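PDB 5M41: nigritoxine, which acts as a bacterial toxin against crustaceans and insects. Local coordinates for residues G547-F552 with W628-F633; H585-T588 with G593-N596. One frame throughout, in Å; residues are numbered along the deposited sequence.

In the fold
Both contacts lie in the C-terminal part of this single-chain toxin. Contact 1 crosses helix 546-555 with helix 625-632 and is buried. Contact 2 is partly buried and pairs strands 583-589 and 594-601 of a beta hairpin. The hairpin of contact 2 falls within the 75 residues that separate the two helical segments of contact 1. The two do not touch: their centres are 27 Å apart and their nearest atoms about 10 Å. Contact 2 is farther out, 48 Å from the chain's centre against 26 Å for contact 1. The magnesium site at Val189, Glu192 and Asp195 includes no residue of either contact.

Contact 1 of 2, residues G547-F552 with W628-F633; sequences GEEFDF and WLVRKF
Val630 fits against helix 547-552 with one methyl on Glu549 and the other on Phe550. The axes of the two short helical segments approach to 9.3 Å at a crossing angle of 76°. The Glu549 side chain can be followed outward. Glu549 CB lies 4.2 Å from Val630 CG1. CG stands anti to the backbone N (chi1 -173°), and the extended chain brings Glu549 CD to 3.7 Å from Val630 CG1. OE1 and OE2 both stay close to this methyl. Glu549 OE2 accepts a hydrogen bond of 2.6 Å from a water. The same water donates to Val630 O at 2.7 Å. This water joins the two helices through polar atoms. Arg553 forms a salt bridge with Glu549 OE2, so this buried carboxylate oxygen has two partners. Val630 CG2 faces Phe550 and is 3.8 Å from Phe550 CB. Farther out, Leu629 CD1 approaches Phe550 CE1 obliquely at 4.1 Å. Around this apolar side, Phe550 touches Pro579 and Leu629 touches Tyr580. Helix 603-614 adds Tyr609 against Leu629. Strand 496-500 meets helix 546-555 through Tyr498 on Glu548. Strand 505-515 touches both segments, with Ile509 on Phe552 and Tyr511 on Phe633.

Contact 2 of 2, residues H585-T588 with G593-N596; sequences HSHT and GISN
Thr588 and Ser595 exchange two backbone hydrogen bonds as an antiparallel hydrogen-bonded pair. Thr588 N donates to Ser595 O at 2.9 Å, with an N-H...O angle of 165°. Ser595 N donates back to Thr588 O at 2.8 Å. Thr588 O also receives a CA-H...O contact from Ile594 CA at 3.4 Å. The pair thus satisfies both amides and both carbonyls of its two residues. Thr588 and Ser595 project from the same face of the sheet. Their hydroxyl oxygens, Thr588 OG1 and Ser595 OG, are 2.7 Å apart. Ser595 OG is hydrogen-bonded to Glu590 OE2, in the turn between the strands. Next to the pair, the side chain of Ile594 crosses that of His587 at about a right angle. Ile594 CG2 lies over one face of the His587 ring, offset toward its rim, and is 3.6 Å from His587 CD2. This is a CH-pi contact. With chi1 at 60° the His587 ring is turned so that one face meets Ile594. Phe589 meets the same imidazole edge-to-face. The strand direction changes sharply at Asn596, whose backbone O accepts a hydrogen bond from His598 ND1. The paired strands, adjacent in sequence and antiparallel, form a beta hairpin, here within a six-stranded antiparallel sheet.

Contact 1 of 2, residues G547-F552 with W628-F633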
loop_
_atom_site.group_PDB
_atom_site.type_symbol
_atom_site.label_atom_id
_atom_site.label_comp_id
_atom_site.label_asym_id
_atom_site.label_seq_id
_atom_site.Cartn_x
_atom_site.Cartn_y
_atom_site.Cartn_z
ATOM N N GLY A 547 12.378 -13.276 -15.185
ATOM C CA GLY A 547 11.049 -12.897 -14.756
ATOM C C GLY A 547 9.958 -13.722 -15.394
ATOM O O GLY A 547 9.023 -14.155 -14.723
ATOM N N GLU A 548 10.066 -13.953 -16.702
ATOM C CA GLU A 548 9.049 -14.727 -17.396
ATOM C C GLU A 548 9.054 -16.214 -16.985
ATOM O O GLU A 548 7.980 -16.801 -16.802
ATOM C CB GLU A 548 9.193 -14.562 -18.916
ATOM C CG GLU A 548 7.907 -14.822 -19.677
ATOM C CD GLU A 548 8.095 -14.795 -21.195
ATOM O OE1 GLU A 548 9.035 -14.139 -21.693
ATOM O OE2 GLU A 548 7.291 -15.438 -21.894
ATOM N N GLU A 549 10.244 -16.825 -16.863
ATOM C CA GLU A 549 10.343 -18.221 -16.348
ATOM C C GLU A 549 9.757 -18.316 -14.936
ATOM O O GLU A 549 9.070 -19.290 -14.593
ATOM C CB GLU A 549 11.786 -18.750 -16.309
ATOM C CG GLU A 549 11.835 -20.235 -15.944
ATOM C CD GLU A 549 13.209 -20.878 -16.098
ATOM O OE1 GLU A 549 13.886 -20.606 -17.115
ATOM O OE2 GLU A 549 13.617 -21.658 -15.191
ATOM N N PHE A 550 10.040 -17.302 -14.124
ATOM C CA PHE A 550 9.531 -17.269 -12.743
ATOM C C PHE A 550 7.999 -17.269 -12.761
ATOM O O PHE A 550 7.369 -18.046 -12.058
ATOM C CB PHE A 550 10.088 -16.052 -11.976
ATOM C CG PHE A 550 9.598 -15.944 -10.547
ATOM C CD1 PHE A 550 10.191 -16.683 -9.534
ATOM C CD2 PHE A 550 8.548 -15.084 -10.223
ATOM C CE1 PHE A 550 9.761 -16.563 -8.218
ATOM C CE2 PHE A 550 8.112 -14.963 -8.910
ATOM C CZ PHE A 550 8.720 -15.710 -7.907
ATOM N N ASP A 551 7.409 -16.411 -13.590
ATOM C CA ASP A 551 5.959 -16.343 -13.702
ATOM C C ASP A 551 5.399 -17.675 -14.264
ATOM O O ASP A 551 4.403 -18.214 -13.759
ATOM C CB ASP A 551 5.573 -15.132 -14.561
ATOM C CG ASP A 551 4.078 -15.010 -14.776
ATOM O OD1 ASP A 551 3.321 -14.856 -13.800
ATOM O OD2 ASP A 551 3.646 -15.053 -15.940
ATOM N N PHE A 552 6.054 -18.226 -15.288
ATOM C CA PHE A 552 5.627 -19.526 -15.798
ATOM C C PHE A 552 5.651 -20.585 -14.701
ATOM O O PHE A 552 4.710 -21.375 -14.560
ATOM C CB PHE A 552 6.481 -19.992 -16.973
ATOM C CG PHE A 552 6.279 -21.444 -17.316
ATOM C CD1 PHE A 552 5.200 -21.840 -18.092
ATOM C CD2 PHE A 552 7.162 -22.411 -16.859
ATOM C CE1 PHE A 552 4.999 -23.173 -18.407
ATOM C CE2 PHE A 552 6.974 -23.755 -17.162
ATOM C CZ PHE A 552 5.889 -24.135 -17.943
ATOM N N TRP A 628 17.628 -15.165 -8.666
ATOM C CA TRP A 628 18.299 -16.189 -7.876
ATOM C C TRP A 628 17.574 -17.511 -7.955
ATOM O O TRP A 628 18.206 -18.563 -8.109
ATOM C CB TRP A 628 18.534 -15.735 -6.427
ATOM C CG TRP A 628 19.432 -16.672 -5.646
ATOM C CD1 TRP A 628 20.785 -16.508 -5.345
ATOM C CD2 TRP A 628 19.071 -17.969 -5.056
ATOM N NE1 TRP A 628 21.257 -17.580 -4.620
ATOM C CE2 TRP A 628 20.286 -18.492 -4.430
ATOM C CE3 TRP A 628 17.899 -18.723 -4.997
ATOM C CZ2 TRP A 628 20.304 -19.713 -3.762
ATOM C CZ3 TRP A 628 17.929 -19.953 -4.325
ATOM C CH2 TRP A 628 19.101 -20.431 -3.730
ATOM N N LEU A 629 16.245 -17.475 -7.861
ATOM C CA LEU A 629 15.425 -18.696 -7.829
ATOM C C LEU A 629 15.347 -19.417 -9.181
ATOM O O LEU A 629 15.382 -20.650 -9.244
ATOM C CB LEU A 629 14.009 -18.382 -7.312
ATOM C CG LEU A 629 13.957 -18.033 -5.814
ATOM C CD1 LEU A 629 12.644 -17.345 -5.427
ATOM C CD2 LEU A 629 14.214 -19.282 -4.971
ATOM N N VAL A 630 15.234 -18.643 -10.253
ATOM C CA VAL A 630 15.258 -19.193 -11.591
ATOM C C VAL A 630 16.627 -19.839 -11.805
ATOM O O VAL A 630 16.703 -20.959 -12.287
ATOM C CB VAL A 630 14.955 -18.108 -12.660
ATOM C CG1 VAL A 630 15.294 -18.603 -14.067
ATOM C CG2 VAL A 630 13.485 -17.698 -12.583
ATOM N N ARG A 631 17.699 -19.150 -11.408
ATOM C CA ARG A 631 19.056 -19.662 -11.623
ATOM C C ARG A 631 19.351 -20.920 -10.796
ATOM O O ARG A 631 20.188 -21.734 -11.179
ATOM C CB ARG A 631 20.083 -18.562 -11.359
ATOM C CG ARG A 631 21.532 -18.943 -11.622
ATOM C CD ARG A 631 22.459 -17.748 -11.445
ATOM N NE ARG A 631 22.277 -17.096 -10.147
ATOM C CZ ARG A 631 21.888 -15.830 -9.990
ATOM N NH1 ARG A 631 21.658 -15.064 -11.044
ATOM N NH2 ARG A 631 21.742 -15.324 -8.776
ATOM N N LYS A 632 18.643 -21.093 -9.676
ATOM C CA LYS A 632 18.843 -22.248 -8.791
ATOM C C LYS A 632 18.661 -23.560 -9.558
ATOM O O LYS A 632 19.421 -24.504 -9.348
ATOM C CB LYS A 632 17.927 -22.149 -7.544
ATOM C CG LYS A 632 17.748 -23.399 -6.678
ATOM C CD LYS A 632 16.471 -24.147 -7.060
ATOM C CE LYS A 632 16.385 -25.496 -6.369
ATOM N NZ LYS A 632 15.422 -26.443 -7.021
ATOM N N PHE A 633 17.695 -23.592 -10.472
ATOM C CA PHE A 633 17.365 -24.805 -11.213
ATOM C C PHE A 633 18.434 -25.231 -12.250
ATOM O O PHE A 633 18.369 -26.340 -12.777
ATOM C CB PHE A 633 15.983 -24.659 -11.860
ATOM C CG PHE A 633 14.855 -24.648 -10.855
ATOM C CD1 PHE A 633 14.358 -25.835 -10.332
ATOM C CD2 PHE A 633 14.309 -23.444 -10.417
ATOM C CE1 PHE A 633 13.326 -25.822 -9.412
ATOM C CE2 PHE A 633 13.296 -23.420 -9.468
ATOM C CZ PHE A 633 12.803 -24.611 -8.963
HETATM O O HOH W 1 16.006 -22.285 -14.537
#

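Contact 2 of 2, residues H585-T588 with G593-N596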
loop_
_atom_site.group_PDB
_atom_site.type_symbol
_atom_site.label_atom_id
_atom_site.label_comp_id
_atom_site.label_asym_id
_atom_site.label_seq_id
_atom_site.Cartn_x
_atom_site.Cartn_y
_atom_site.Cartn_z
ATOM N N HIS A 585 12.022 -35.849 -6.280
ATOM C CA HIS A 585 12.120 -37.279 -6.031
ATOM C C HIS A 585 12.758 -37.997 -7.188
ATOM O O HIS A 585 12.809 -37.476 -8.294
ATOM C CB HIS A 585 10.791 -37.913 -5.629
ATOM C CG HIS A 585 9.694 -37.787 -6.664
ATOM N ND1 HIS A 585 9.417 -38.763 -7.555
ATOM C CD2 HIS A 585 8.752 -36.775 -6.882
ATOM C CE1 HIS A 585 8.366 -38.390 -8.313
ATOM N NE2 HIS A 585 7.966 -37.167 -7.902
ATOM N N SER A 586 13.274 -39.192 -6.935
ATOM C CA SER A 586 13.982 -39.920 -7.978
ATOM C C SER A 586 13.992 -41.410 -7.699
ATOM O O SER A 586 13.679 -41.856 -6.587
ATOM C CB SER A 586 15.416 -39.389 -8.115
ATOM O OG SER A 586 16.175 -39.724 -6.975
ATOM N N HIS A 587 14.366 -42.172 -8.724
ATOM C CA HIS A 587 14.284 -43.618 -8.700
ATOM C C HIS A 587 15.017 -44.144 -9.895
ATOM O O HIS A 587 15.307 -43.402 -10.832
ATOM C CB HIS A 587 12.826 -44.058 -8.760
ATOM C CG HIS A 587 12.111 -43.592 -9.998
ATOM N ND1 HIS A 587 11.202 -42.602 -9.976
ATOM C CD2 HIS A 587 12.227 -43.995 -11.335
ATOM C CE1 HIS A 587 10.751 -42.376 -11.219
ATOM N NE2 HIS A 587 11.382 -43.236 -12.057
ATOM N N THR A 588 15.292 -45.437 -9.885
ATOM C CA THR A 588 15.815 -46.103 -11.067
ATOM C C THR A 588 14.674 -46.907 -11.679
ATOM O O THR A 588 14.002 -47.671 -10.975
ATOM C CB THR A 588 16.994 -47.044 -10.744
ATOM O OG1 THR A 588 16.494 -48.235 -10.146
ATOM C CG2 THR A 588 17.981 -46.409 -9.801
ATOM N N GLY A 593 8.284 -51.546 -13.295
ATOM C CA GLY A 593 8.219 -50.725 -12.083
ATOM C C GLY A 593 9.477 -49.896 -11.865
ATOM O O GLY A 593 10.216 -49.603 -12.814
ATOM N N ILE A 594 9.720 -49.520 -10.610
ATOM C CA ILE A 594 10.879 -48.701 -10.254
ATOM C C ILE A 594 11.559 -49.249 -9.010
ATOM O O ILE A 594 11.002 -50.093 -8.311
ATOM C CB ILE A 594 10.473 -47.236 -9.996
ATOM C CG1 ILE A 594 9.622 -47.121 -8.712
ATOM C CG2 ILE A 594 9.788 -46.648 -11.232
ATOM C CD1 ILE A 594 9.150 -45.712 -8.391
ATOM N N SER A 595 12.759 -48.754 -8.722
ATOM C CA SER A 595 13.414 -49.066 -7.460
ATOM C C SER A 595 14.156 -47.855 -6.884
ATOM O O SER A 595 14.381 -46.864 -7.567
ATOM C CB SER A 595 14.356 -50.277 -7.615
ATOM O OG SER A 595 15.525 -49.926 -8.334
ATOM N N ASN A 596 14.538 -47.956 -5.616
ATOM C CA ASN A 596 15.280 -46.904 -4.919
ATOM C C ASN A 596 14.536 -45.560 -4.912
ATOM O O ASN A 596 15.160 -44.502 -4.883
ATOM C CB ASN A 596 16.695 -46.762 -5.509
ATOM C CG ASN A 596 17.636 -45.987 -4.603
ATOM O OD1 ASN A 596 17.793 -46.307 -3.417
ATOM N ND2 ASN A 596 18.283 -44.969 -5.161
#